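Local structure of putative sugar ABC transporter (Yersinia enterocolitica subsp. enterocolitica 8081, 5ULB) at residues Q121-F132 and R158-L167; I239-R248 and P302-L310. The protein probably serves as the sugar-binding component of an ABC transporter, holding methylthioribose-like ribofuranoses such as the bound 5-seleno analogues between its two lobes. All coordinates share one frame; numbering follows the deposited sequence. Where two conformers were deposited one is given.

Contact 1: residues Q121-F132 and R158-L167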
loop_
_atom_site.group_PDB
_atom_site.type_symbol
_atom_site.label_atom_id
_atom_site.label_comp_id
_atom_site.label_asym_id
_atom_site.label_seq_id
_atom_site.Cartn_x
_atom_site.Cartn_y
_atom_site.Cartn_z
ATOM N N GLN A 121 1.370 9.255 -0.299
ATOM C CA GLN A 121 1.084 8.339 -1.382
ATOM C C GLN A 121 2.370 7.720 -1.854
ATOM O O GLN A 121 3.444 8.219 -1.548
ATOM C CB GLN A 121 0.357 9.014 -2.524
ATOM C CG GLN A 121 1.010 10.305 -3.014
ATOM C CD GLN A 121 0.766 11.586 -2.155
ATOM O OE1 GLN A 121 -0.280 11.703 -1.535
ATOM N NE2 GLN A 121 1.779 12.417 -1.989
ATOM N N GLN A 122 2.266 6.637 -2.600
ATOM C CA GLN A 122 3.407 6.114 -3.322
ATOM C C GLN A 122 3.507 6.857 -4.634
ATOM O O GLN A 122 2.634 7.590 -5.030
ATOM C CB GLN A 122 3.251 4.578 -3.538
ATOM C CG GLN A 122 3.115 3.786 -2.222
ATOM C CD GLN A 122 2.515 2.432 -2.340
ATOM O OE1 GLN A 122 3.210 1.397 -2.037
ATOM N NE2 GLN A 122 1.311 2.363 -2.777
ATOM N N ASP A 123 4.631 6.653 -5.342
ATOM C CA ASP A 123 4.796 7.219 -6.702
ATOM C C ASP A 123 4.155 6.271 -7.656
ATOM O O ASP A 123 4.795 5.383 -8.225
ATOM C CB ASP A 123 6.321 7.391 -6.980
ATOM C CG ASP A 123 6.577 8.049 -8.314
ATOM O OD1 ASP A 123 5.637 8.196 -9.147
ATOM O OD2 ASP A 123 7.745 8.451 -8.519
ATOM N N ASP A 124 2.836 6.400 -7.788
ATOM C CA ASP A 124 2.058 5.445 -8.585
ATOM C C ASP A 124 2.478 5.416 -10.042
ATOM O O ASP A 124 2.422 4.343 -10.662
ATOM C CB ASP A 124 0.568 5.753 -8.386
ATOM C CG ASP A 124 0.097 5.382 -7.016
ATOM O OD1 ASP A 124 0.304 4.232 -6.606
ATOM O OD2 ASP A 124 -0.439 6.306 -6.334
ATOM N N ALA A 125 2.859 6.554 -10.598
ATOM C CA ALA A 125 3.379 6.546 -12.011
ATOM C C ALA A 125 4.642 5.701 -12.113
ATOM O O ALA A 125 4.753 4.928 -13.028
ATOM C CB ALA A 125 3.634 7.988 -12.481
ATOM N N SER A 126 5.551 5.864 -11.174
ATOM C CA SER A 126 6.793 5.030 -11.177
ATOM C C SER A 126 6.480 3.520 -10.904
ATOM O O SER A 126 7.059 2.651 -11.562
ATOM C CB SER A 126 7.759 5.558 -10.160
ATOM O OG SER A 126 8.941 4.782 -10.211
ATOM N N LEU A 127 5.587 3.249 -9.982
ATOM C CA LEU A 127 5.183 1.834 -9.743
ATOM C C LEU A 127 4.736 1.228 -11.057
ATOM O O LEU A 127 5.034 0.034 -11.342
ATOM C CB LEU A 127 4.066 1.719 -8.707
ATOM C CG LEU A 127 4.417 2.081 -7.292
ATOM C CD1 LEU A 127 3.170 2.094 -6.403
ATOM C CD2 LEU A 127 5.456 1.181 -6.680
ATOM N N THR A 128 3.932 1.946 -11.844
ATOM C CA THR A 128 3.455 1.492 -13.123
ATOM C C THR A 128 4.577 1.379 -14.152
ATOM O O THR A 128 4.648 0.404 -14.879
ATOM C CB THR A 128 2.317 2.412 -13.611
ATOM O OG1 THR A 128 1.264 2.435 -12.660
ATOM C CG2 THR A 128 1.805 2.065 -14.936
ATOM N N ASN A 129 5.346 2.472 -14.265
ATOM C CA ASN A 129 6.405 2.477 -15.270
ATOM C C ASN A 129 7.358 1.343 -15.060
ATOM O O ASN A 129 7.887 0.794 -16.043
ATOM C CB ASN A 129 7.068 3.850 -15.299
ATOM C CG ASN A 129 6.149 4.964 -15.833
ATOM O OD1 ASN A 129 5.222 4.715 -16.538
ATOM N ND2 ASN A 129 6.436 6.199 -15.424
ATOM N N GLU A 130 7.696 1.013 -13.800
ATOM C CA GLU A 130 8.638 -0.047 -13.562
ATOM C C GLU A 130 8.074 -1.451 -13.744
ATOM O O GLU A 130 8.745 -2.402 -14.086
ATOM C CB GLU A 130 9.269 0.125 -12.189
ATOM C CG GLU A 130 10.108 1.364 -12.041
ATOM C CD GLU A 130 11.206 1.675 -13.137
ATOM O OE1 GLU A 130 11.839 0.828 -13.591
ATOM O OE2 GLU A 130 11.369 2.916 -13.463
ATOM N N SER A 131 6.780 -1.635 -13.425
ATOM C CA SER A 131 6.142 -2.976 -13.463
ATOM C C SER A 131 5.607 -3.266 -14.853
ATOM O O SER A 131 6.050 -4.208 -15.544
ATOM C CB SER A 131 5.035 -3.093 -12.384
ATOM O OG SER A 131 4.023 -2.151 -12.533
ATOM N N PHE A 132 4.684 -2.434 -15.294
ATOM C CA PHE A 132 4.180 -2.521 -16.630
ATOM C C PHE A 132 5.259 -2.261 -17.688
ATOM O O PHE A 132 5.277 -2.877 -18.749
ATOM C CB PHE A 132 2.936 -1.624 -16.857
ATOM C CG PHE A 132 2.240 -1.862 -18.158
ATOM C CD1 PHE A 132 1.574 -3.031 -18.366
ATOM C CD2 PHE A 132 2.266 -0.903 -19.182
ATOM C CE1 PHE A 132 0.958 -3.261 -19.510
ATOM C CE2 PHE A 132 1.649 -1.169 -20.380
ATOM C CZ PHE A 132 1.019 -2.374 -20.536
ATOM N N ARG A 158 -4.377 6.770 -10.479
ATOM C CA ARG A 158 -3.058 7.196 -10.953
ATOM C C ARG A 158 -2.328 6.112 -11.722
ATOM O O ARG A 158 -1.653 6.388 -12.724
ATOM C CB ARG A 158 -2.244 7.633 -9.777
ATOM C CG ARG A 158 -2.716 8.978 -9.085
ATOM C CD ARG A 158 -1.736 9.338 -7.971
ATOM N NE ARG A 158 -1.709 8.531 -6.852
ATOM C CZ ARG A 158 -2.453 8.673 -5.684
ATOM N NH1 ARG A 158 -3.299 9.757 -5.555
ATOM N NH2 ARG A 158 -2.382 7.631 -4.608
ATOM N N ARG A 159 -2.443 4.865 -11.290
ATOM C CA ARG A 159 -1.833 3.737 -12.052
ATOM C C ARG A 159 -2.474 3.607 -13.408
ATOM O O ARG A 159 -1.770 3.391 -14.412
ATOM C CB ARG A 159 -1.946 2.467 -11.269
ATOM C CG ARG A 159 -1.091 2.502 -10.009
ATOM C CD ARG A 159 -1.352 1.456 -8.953
ATOM N NE ARG A 159 -0.680 1.763 -7.734
ATOM C CZ ARG A 159 -0.823 1.120 -6.593
ATOM N NH1 ARG A 159 -1.448 -0.060 -6.526
ATOM N NH2 ARG A 159 -0.346 1.634 -5.492
ATOM N N GLN A 160 -3.798 3.743 -13.499
ATOM C CA GLN A 160 -4.476 3.625 -14.780
ATOM C C GLN A 160 -4.008 4.763 -15.731
ATOM O O GLN A 160 -3.807 4.477 -16.911
ATOM C CB GLN A 160 -6.015 3.776 -14.561
ATOM C CG GLN A 160 -6.867 3.755 -15.822
ATOM C CD GLN A 160 -6.806 2.420 -16.544
ATOM O OE1 GLN A 160 -6.474 1.367 -15.971
ATOM N NE2 GLN A 160 -7.298 2.428 -17.764
ATOM N N ALA A 161 -3.824 5.963 -15.242
ATOM C CA ALA A 161 -3.379 7.086 -16.129
ATOM C C ALA A 161 -1.971 6.764 -16.679
ATOM O O ALA A 161 -1.716 6.962 -17.877
ATOM C CB ALA A 161 -3.404 8.414 -15.423
ATOM N N ALA A 162 -1.103 6.301 -15.779
ATOM C CA ALA A 162 0.252 5.984 -16.232
ATOM C C ALA A 162 0.253 4.830 -17.233
ATOM O O ALA A 162 1.040 4.801 -18.225
ATOM C CB ALA A 162 1.154 5.700 -15.046
ATOM N N TYR A 163 -0.560 3.810 -16.988
ATOM C CA TYR A 163 -0.760 2.698 -17.880
ATOM C C TYR A 163 -1.268 3.154 -19.231
ATOM O O TYR A 163 -0.747 2.689 -20.296
ATOM C CB TYR A 163 -1.689 1.713 -17.202
ATOM C CG TYR A 163 -2.329 0.637 -18.088
ATOM C CD1 TYR A 163 -1.639 -0.541 -18.460
ATOM C CD2 TYR A 163 -3.627 0.791 -18.503
ATOM C CE1 TYR A 163 -2.325 -1.510 -19.184
ATOM C CE2 TYR A 163 -4.273 -0.193 -19.266
ATOM C CZ TYR A 163 -3.564 -1.349 -19.563
ATOM O OH TYR A 163 -4.175 -2.354 -20.261
ATOM N N GLN A 164 -2.282 4.024 -19.274
ATOM C CA GLN A 164 -2.806 4.478 -20.559
ATOM C C GLN A 164 -1.705 5.217 -21.356
ATOM O O GLN A 164 -1.647 5.057 -22.576
ATOM C CB GLN A 164 -4.000 5.359 -20.384
ATOM C CG GLN A 164 -5.271 4.638 -19.974
ATOM C CD GLN A 164 -5.856 3.673 -21.022
ATOM O OE1 GLN A 164 -6.493 2.630 -20.654
ATOM N NE2 GLN A 164 -5.678 4.007 -22.271
ATOM N N ALA A 165 -0.836 5.987 -20.659
ATOM C CA ALA A 165 0.275 6.563 -21.399
ATOM C C ALA A 165 1.209 5.560 -22.038
ATOM O O ALA A 165 1.707 5.753 -23.184
ATOM C CB ALA A 165 0.966 7.572 -20.509
ATOM N N LEU A 166 1.482 4.457 -21.337
ATOM C CA LEU A 166 2.312 3.414 -21.930
ATOM C C LEU A 166 1.616 2.663 -23.027
ATOM O O LEU A 166 2.288 2.209 -24.003
ATOM C CB LEU A 166 2.811 2.445 -20.859
ATOM C CG LEU A 166 3.805 3.100 -19.898
ATOM C CD1 LEU A 166 4.171 2.217 -18.711
ATOM C CD2 LEU A 166 5.105 3.581 -20.607
ATOM N N LEU A 167 0.283 2.472 -22.966
ATOM C CA LEU A 167 -0.427 1.858 -24.087
ATOM C C LEU A 167 -0.360 2.754 -25.311
ATOM O O LEU A 167 -0.218 2.264 -26.433
ATOM C CB LEU A 167 -1.916 1.697 -23.765
ATOM C CG LEU A 167 -2.255 0.543 -22.778
ATOM C CD1 LEU A 167 -3.822 0.506 -22.745
ATOM C CD2 LEU A 167 -1.686 -0.798 -23.148
HETATM O O HOH W 1 3.416 6.254 -17.951
#

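Contact 2: residues I239-R248 and P302-L310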
loop_
_atom_site.group_PDB
_atom_site.type_symbol
_atom_site.label_atom_id
_atom_site.label_comp_id
_atom_site.label_asym_id
_atom_site.label_seq_id
_atom_site.Cartn_x
_atom_site.Cartn_y
_atom_site.Cartn_z
ATOM N N ILE A 239 4.417 -5.946 -2.440
ATOM C CA ILE A 239 5.095 -7.145 -2.019
ATOM C C ILE A 239 4.575 -7.562 -0.669
ATOM O O ILE A 239 4.038 -6.783 0.110
ATOM C CB ILE A 239 6.656 -6.914 -1.890
ATOM C CG1 ILE A 239 7.477 -8.172 -1.915
ATOM C CG2 ILE A 239 7.011 -6.012 -0.727
ATOM C CD1 ILE A 239 7.361 -8.940 -3.212
ATOM N N SER A 240 4.692 -8.856 -0.376
ATOM C CA SER A 240 4.279 -9.469 0.861
ATOM C C SER A 240 5.067 -10.758 1.000
ATOM O O SER A 240 5.667 -11.246 0.030
ATOM C CB SER A 240 2.732 -9.708 0.883
ATOM O OG SER A 240 2.445 -10.764 -0.011
ATOM N N ASN A 241 4.989 -11.407 2.176
ATOM C CA ASN A 241 5.696 -12.654 2.369
ATOM C C ASN A 241 5.207 -13.672 1.377
ATOM O O ASN A 241 6.044 -14.443 0.831
ATOM C CB ASN A 241 5.516 -13.172 3.785
ATOM C CG ASN A 241 6.211 -12.352 4.832
ATOM O OD1 ASN A 241 7.111 -11.498 4.561
ATOM N ND2 ASN A 241 5.825 -12.609 6.096
ATOM N N GLN A 242 3.923 -13.784 1.150
ATOM C CA GLN A 242 3.367 -14.725 0.184
ATOM C C GLN A 242 3.967 -14.544 -1.195
ATOM O O GLN A 242 4.360 -15.492 -1.834
ATOM C CB GLN A 242 1.818 -14.619 0.130
ATOM C CG GLN A 242 1.167 -15.636 -0.816
ATOM C CD GLN A 242 -0.374 -15.531 -1.019
ATOM O OE1 GLN A 242 -1.013 -14.757 -0.359
ATOM N NE2 GLN A 242 -0.926 -16.303 -1.925
ATOM N N ASP A 243 4.044 -13.302 -1.634
ATOM C CA ASP A 243 4.533 -13.080 -3.017
ATOM C C ASP A 243 5.942 -13.582 -3.163
ATOM O O ASP A 243 6.310 -14.114 -4.214
ATOM C CB ASP A 243 4.540 -11.525 -3.349
ATOM C CG ASP A 243 3.293 -10.849 -3.179
ATOM O OD1 ASP A 243 2.207 -11.428 -3.060
ATOM O OD2 ASP A 243 3.347 -9.555 -3.147
ATOM N N LEU A 244 6.785 -13.308 -2.145
ATOM C CA LEU A 244 8.172 -13.804 -2.195
ATOM C C LEU A 244 8.210 -15.313 -2.312
ATOM O O LEU A 244 9.055 -15.869 -3.053
ATOM C CB LEU A 244 8.918 -13.302 -0.999
ATOM C CG LEU A 244 9.024 -11.765 -0.907
ATOM C CD1 LEU A 244 9.519 -11.349 0.433
ATOM C CD2 LEU A 244 9.960 -11.186 -2.026
ATOM N N GLN A 245 7.402 -16.026 -1.553
ATOM C CA GLN A 245 7.302 -17.500 -1.714
ATOM C C GLN A 245 6.821 -17.892 -3.122
ATOM O O GLN A 245 7.354 -18.817 -3.705
ATOM C CB GLN A 245 6.374 -18.085 -0.632
ATOM C CG GLN A 245 6.875 -18.034 0.816
ATOM C CD GLN A 245 8.062 -18.987 1.076
ATOM O OE1 GLN A 245 9.227 -18.688 0.708
ATOM N NE2 GLN A 245 7.778 -20.205 1.606
ATOM N N LEU A 246 5.824 -17.187 -3.604
ATOM C CA LEU A 246 5.306 -17.542 -4.952
ATOM C C LEU A 246 6.367 -17.304 -6.034
ATOM O O LEU A 246 6.414 -18.091 -6.946
ATOM C CB LEU A 246 4.028 -16.839 -5.259
ATOM C CG LEU A 246 2.869 -17.131 -4.263
ATOM C CD1 LEU A 246 1.667 -16.271 -4.611
ATOM C CD2 LEU A 246 2.529 -18.548 -4.115
HETATM N N MSE A 247 7.165 -16.248 -5.945
HETATM C CA MSE A 247 8.231 -16.045 -6.933
HETATM C C MSE A 247 9.252 -17.180 -6.911
HETATM O O MSE A 247 9.791 -17.461 -7.946
HETATM C CB MSE A 247 8.795 -14.581 -6.733
HETATM C CG MSE A 247 7.818 -13.363 -6.976
HETATM SE SE MSE A 247 8.302 -11.511 -6.375
HETATM C CE MSE A 247 10.318 -11.595 -6.146
ATOM N N ARG A 248 9.379 -17.894 -5.781
ATOM C CA ARG A 248 10.356 -19.055 -5.599
ATOM C C ARG A 248 9.764 -20.448 -5.938
ATOM O O ARG A 248 10.544 -21.369 -5.993
ATOM C CB ARG A 248 10.867 -19.015 -4.113
ATOM C CG ARG A 248 11.867 -17.936 -3.903
ATOM C CD ARG A 248 12.339 -17.767 -2.468
ATOM N NE ARG A 248 12.805 -19.052 -1.924
ATOM C CZ ARG A 248 14.018 -19.571 -2.032
ATOM N NH1 ARG A 248 14.943 -18.926 -2.768
ATOM N NH2 ARG A 248 14.269 -20.818 -1.482
ATOM N N PRO A 302 19.172 -18.969 -0.674
ATOM C CA PRO A 302 19.215 -20.378 -0.215
ATOM C C PRO A 302 17.983 -20.900 0.539
ATOM O O PRO A 302 17.860 -22.081 0.867
ATOM C CB PRO A 302 20.429 -20.349 0.698
ATOM C CG PRO A 302 20.480 -18.966 1.317
ATOM C CD PRO A 302 19.992 -18.049 0.177
ATOM N N GLY A 303 17.090 -20.023 0.903
ATOM C CA GLY A 303 15.835 -20.470 1.464
ATOM C C GLY A 303 14.871 -19.311 1.433
ATOM O O GLY A 303 15.163 -18.211 0.854
ATOM N N PRO A 304 13.710 -19.506 2.090
ATOM C CA PRO A 304 12.690 -18.514 2.024
ATOM C C PRO A 304 13.208 -17.149 2.542
ATOM O O PRO A 304 14.004 -17.082 3.478
ATOM C CB PRO A 304 11.548 -19.067 2.982
ATOM C CG PRO A 304 11.777 -20.498 2.939
ATOM C CD PRO A 304 13.268 -20.708 2.804
ATOM N N VAL A 305 12.679 -16.063 1.965
ATOM C CA VAL A 305 12.951 -14.722 2.423
ATOM C C VAL A 305 11.597 -14.036 2.721
ATOM O O VAL A 305 10.631 -14.174 1.944
ATOM C CB VAL A 305 13.609 -13.934 1.306
ATOM C CG1 VAL A 305 13.975 -12.464 1.730
ATOM C CG2 VAL A 305 14.761 -14.688 0.762
ATOM N N ASN A 306 11.485 -13.382 3.886
ATOM C CA ASN A 306 10.334 -12.552 4.186
ATOM C C ASN A 306 10.618 -11.095 3.865
ATOM O O ASN A 306 11.719 -10.702 3.558
ATOM C CB ASN A 306 9.872 -12.767 5.628
ATOM C CG ASN A 306 10.898 -12.546 6.610
ATOM O OD1 ASN A 306 11.804 -11.684 6.440
ATOM N ND2 ASN A 306 10.649 -13.233 7.846
ATOM N N VAL A 307 9.591 -10.279 3.925
ATOM C CA VAL A 307 9.753 -8.837 3.582
ATOM C C VAL A 307 10.784 -8.200 4.450
ATOM O O VAL A 307 11.597 -7.440 3.969
ATOM C CB VAL A 307 8.384 -8.132 3.614
ATOM C CG1 VAL A 307 8.500 -6.647 3.404
ATOM C CG2 VAL A 307 7.441 -8.708 2.627
ATOM N N SER A 308 10.845 -8.474 5.743
ATOM C CA SER A 308 11.835 -7.871 6.671
ATOM C C SER A 308 13.263 -8.234 6.188
ATOM O O SER A 308 14.160 -7.364 6.189
ATOM C CB SER A 308 11.517 -8.279 8.169
ATOM O OG SER A 308 11.309 -9.677 8.294
ATOM N N GLY A 309 13.409 -9.443 5.708
ATOM C CA GLY A 309 14.656 -9.949 5.221
ATOM C C GLY A 309 15.193 -9.353 3.924
ATOM O O GLY A 309 16.330 -9.615 3.519
ATOM N N LEU A 310 14.336 -8.699 3.208
ATOM C CA LEU A 310 14.717 -8.114 1.917
ATOM C C LEU A 310 15.848 -7.063 2.092
ATOM O O LEU A 310 16.603 -6.833 1.176
ATOM C CB LEU A 310 13.562 -7.445 1.209
ATOM C CG LEU A 310 12.564 -8.344 0.601
ATOM C CD1 LEU A 310 11.351 -7.536 0.077
ATOM C CD2 LEU A 310 13.190 -9.239 -0.513
HETATM O O HOH W 2 8.299 -9.727 7.050
HETATM O O HOH W 3 8.162 -15.304 2.262
HETATM O O HOH W 4 10.428 -16.534 0.167
#

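Contact 1: residues Q121-F132 and R158-L167
F132 lays one ring face against the edge of Y163, whose CD1 stands 3.7 Å above the F132 plane, over the ring centre. The planes meet at 68°, which makes this a T-shaped (edge-to-face) pair with centroids 4.9 Å apart. With F132 CG anti to the backbone N (chi1 -170°), the ring extends across helix 158-167, where L166 CB lies in its plane at the edge and L166 CD1 is 3.7 Å from F132 CD2. W210 meets both rings from outside the two segments, and Y163 OH bonds to E175.

Midway the helices are separated by small groups: T128 CG2 packs 3.7 Å from A162 CB, and A125 also touches this alanine. The axes approach to 8.2 Å and cross at -45°. T128 OG1 is turned back to its own helix, bonding to D124 O, and a water bridges N129 OD1 and A162 O at the more exposed flank.

At the other end D124 divides its carboxylate between two arginines. R158 grips OD2 side-on and almost coplanar, its NE 2.6 Å from D124 OD2 on the anti side; R159 points NE and NH2 at D124 OD1, each 2.9 Å away, with its guanidinium plane steeply inclined to the carboxylate. Two positive groups around one acid would probably favour its ionised form. R158 NH2 also pairs with D107, while R159 NH1 and Q122 NE2 bond the ribofuranose at O3 and O2. D124 thus holds R159 from the second shell, helping to fix how the guanidinium is turned. Such a site, built where strand 118-122 passes into helix 124-138, beside the N-terminal part of helix 154-169, is characteristic of the interlobe cleft of periplasmic sugar-binding proteins.

Contact 2: residues I239-R248 and P302-L310
L244 drives its two methyl branches into the tightly packed side of this contact. L244 CD1 lies 3.4 Å from V305 O and also packs on V307 CG2, while L244 CD2 meets L310 CD2 tip to tip at 4.1 Å. I239 extends the apolar patch, its CG2 lying 4.3 Å from V307 CG2; W317 borders it by touching both I239 and L310. Next to this patch, N241 makes the one direct hydrogen bond between the segments: its OD1 accepts V307 N at 2.8 Å with an N-H...O angle of 171°. Here the backbones come nearest, and the amides of N241 and N306 lie side by side with their planes 26° apart.

N306 forms an Asx motif, its OD1 accepting G309 N as well as S308 OG, where the loop following helix 295-299 takes on helical backbone angles over 307-310 without the regular bonding. Its CG sits between the backbone N and the carbonyl carbon (chi1 56°), which turns OD1 back over these residues.

The solvent side is looser. A water sits within hydrogen-bonding distance of both N241 O and V305 O, though it may not donate to both at once, and Q245 touches the chain chiefly through OE1, 3.3 Å from P304 CB. R248, bent at chi3, spreads its guanidinium face over the G303 peptide, with G303 O 3.4 Å above the plane; its NH1 bonds instead to the carbonyl oxygens of L298 and Q301.

Contact 1 closes before contact 2 opens along the chain; their centres lie 24 Å apart and their nearest atoms about 7 Å, so they do not touch. Both pack on strand 254-259, L127 of contact 1 on V258 and I239 of contact 2 on S257 and A259. L127 and R159 also pack on I237 of strand 233-237, and that strand leads through D238 to I239. Their relation to the sugar differs. Contact 1 supplies two pocket residues, the R159 side chain coming to about 3 Å of either bound anomer, whereas the I239 side chain of contact 2 stays about 9 Å away. D238, itself a pocket residue, joins contact 2 to the site through the chain.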